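Local coordinates for protein titin (Homo sapiens, PDB 2A38) that probably serves as a giant structural protein of muscle, beginning at its N-terminus with a pair of immunoglobulin domains, at residues Ser14-Glu19 against Glu94-Ala99. Sequence-based numbering, arbitrary orientation.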
loop_
_atom_site.group_PDB
_atom_site.type_symbol
_atom_site.label_atom_id
_atom_site.label_comp_id
_atom_site.label_asym_id
_atom_site.label_seq_id
_atom_site.Cartn_x
_atom_site.Cartn_y
_atom_site.Cartn_z
ATOM N N SER A 14 13.282 15.865 9.795
ATOM C CA SER A 14 12.407 14.766 10.168
ATOM C C SER A 14 11.213 14.794 9.229
ATOM O O SER A 14 10.790 15.863 8.786
ATOM C CB SER A 14 11.933 14.922 11.611
ATOM O OG SER A 14 12.992 14.666 12.517
ATOM N N VAL A 15 10.666 13.623 8.921
ATOM C CA VAL A 15 9.536 13.561 8.013
ATOM C C VAL A 15 8.490 12.501 8.364
ATOM O O VAL A 15 8.813 11.392 8.799
ATOM C CB VAL A 15 10.028 13.327 6.565
ATOM C CG1 VAL A 15 10.715 11.984 6.464
ATOM C CG2 VAL A 15 8.866 13.415 5.597
ATOM N N VAL A 16 7.227 12.874 8.196
ATOM C CA VAL A 16 6.113 11.970 8.440
ATOM C C VAL A 16 5.625 11.562 7.063
ATOM O O VAL A 16 5.118 12.387 6.301
ATOM C CB VAL A 16 4.955 12.654 9.186
ATOM C CG1 VAL A 16 3.815 11.662 9.390
ATOM C CG2 VAL A 16 5.441 13.179 10.519
ATOM N N VAL A 17 5.798 10.291 6.739
ATOM C CA VAL A 17 5.384 9.795 5.445
ATOM C C VAL A 17 4.256 8.771 5.569
ATOM O O VAL A 17 4.146 8.049 6.562
ATOM C CB VAL A 17 6.587 9.172 4.686
ATOM C CG1 VAL A 17 7.052 7.904 5.383
ATOM C CG2 VAL A 17 6.205 8.888 3.248
ATOM N N LEU A 18 3.418 8.733 4.540
ATOM C CA LEU A 18 2.278 7.830 4.466
ATOM C C LEU A 18 2.728 6.472 3.936
ATOM O O LEU A 18 3.399 6.404 2.909
ATOM C CB LEU A 18 1.241 8.433 3.522
ATOM C CG LEU A 18 -0.157 7.829 3.473
ATOM C CD1 LEU A 18 -0.847 7.992 4.829
ATOM C CD2 LEU A 18 -0.944 8.535 2.381
ATOM N N GLU A 19 2.368 5.396 4.630
ATOM C CA GLU A 19 2.745 4.056 4.190
ATOM C C GLU A 19 2.657 3.898 2.683
ATOM O O GLU A 19 1.734 4.407 2.049
ATOM C CB GLU A 19 1.830 3.008 4.790
ATOM C CG GLU A 19 2.206 2.507 6.141
ATOM C CD GLU A 19 1.593 1.149 6.382
ATOM O OE1 GLU A 19 2.116 0.159 5.815
ATOM O OE2 GLU A 19 0.574 1.076 7.111
ATOM N N GLU A 94 14.261 11.914 12.289
ATOM C CA GLU A 94 13.379 10.787 12.535
ATOM C C GLU A 94 12.364 10.597 11.415
ATOM O O GLU A 94 11.853 11.566 10.848
ATOM C CB GLU A 94 12.653 10.985 13.860
ATOM C CG GLU A 94 11.831 9.793 14.284
ATOM C CD GLU A 94 10.762 10.156 15.306
ATOM O OE1 GLU A 94 11.112 10.767 16.344
ATOM O OE2 GLU A 94 9.569 9.830 15.069
ATOM N N LEU A 95 12.092 9.341 11.084
ATOM C CA LEU A 95 11.115 9.022 10.052
ATOM C C LEU A 95 9.868 8.448 10.732
ATOM O O LEU A 95 9.940 7.432 11.423
ATOM C CB LEU A 95 11.687 7.998 9.065
ATOM C CG LEU A 95 10.690 7.405 8.058
ATOM C CD1 LEU A 95 10.112 8.505 7.192
ATOM C CD2 LEU A 95 11.379 6.362 7.195
ATOM N N LEU A 96 8.734 9.117 10.552
ATOM C CA LEU A 96 7.475 8.669 11.137
ATOM C C LEU A 96 6.549 8.226 10.016
ATOM O O LEU A 96 6.212 9.014 9.134
ATOM C CB LEU A 96 6.828 9.802 11.928
ATOM C CG LEU A 96 5.413 9.519 12.436
ATOM C CD1 LEU A 96 5.415 8.239 13.264
ATOM C CD2 LEU A 96 4.908 10.709 13.255
ATOM N N VAL A 97 6.142 6.963 10.045
ATOM C CA VAL A 97 5.272 6.429 9.003
ATOM C C VAL A 97 3.807 6.399 9.429
ATOM O O VAL A 97 3.453 5.783 10.435
ATOM C CB VAL A 97 5.713 5.008 8.600
ATOM C CG1 VAL A 97 4.842 4.487 7.470
ATOM C CG2 VAL A 97 7.174 5.028 8.190
ATOM N N LYS A 98 2.963 7.071 8.648
ATOM C CA LYS A 98 1.528 7.140 8.920
ATOM C C LYS A 98 0.782 5.999 8.230
ATOM O O LYS A 98 0.929 5.786 7.028
ATOM C CB LYS A 98 0.971 8.492 8.448
ATOM C CG LYS A 98 -0.542 8.635 8.576
ATOM C CD LYS A 98 -1.005 8.365 10.007
ATOM C CE LYS A 98 -2.516 8.161 10.081
ATOM N NZ LYS A 98 -2.952 7.668 11.420
ATOM N N ALA A 99 -0.013 5.267 9.006
ATOM C CA ALA A 99 -0.793 4.145 8.484
ATOM C C ALA A 99 -1.706 4.588 7.343
ATOM O O ALA A 99 -2.371 5.622 7.423
ATOM C CB ALA A 99 -1.620 3.522 9.597
#
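Strand 15-18 runs parallel to the end of strand 87-98 with the short axes inclined at 28°, and five backbone hydrogen bonds join them: V15 N, V17 N and E19 N donate to E94 O, L96 O and K98 O, while L96 N and K98 N donate to V15 O and V17 O. The bond from K98 N to V17 O is the shortest at 2.6 Å, while the N-H...O angle from E19 N to K98 O is 176°. Ahead of the strand, S14 extends the series with its side chain: OG, anti to the carbonyl carbon, accepts the hydrogen of E94 N, 3.0 Å away.

V15, V17, L95 and V97 face the interior of the sandwich, where V15 and L95 touch F25, V17 touches A23 and V70, and V97 touches V70. Both V15 and V17 lodge CG1 between backbone N and C, chi1 near +60°, and each sets that methyl 3.6 Å from L95 CD1, which therefore sits against both valines. On the outer face, V16 and L96 lie side by side, CG2 against CD2 at 3.7 Å, and the side chains of L18 and K98 cross obliquely, CD1 against CG, before the lysine chain bends away. The E19 side chain crosses that of V97 at about a right angle, CG against CG1; its carboxylate makes a long, weak ion pair with K72.

Such parallel pairing of an edge strand with the last strand of the first Ig domain is the A'-G pairing of I-set domains. Here main-chain bonds fix the register, and the aliphatic contacts on the inner face bring V17 and L95 into the buried interior.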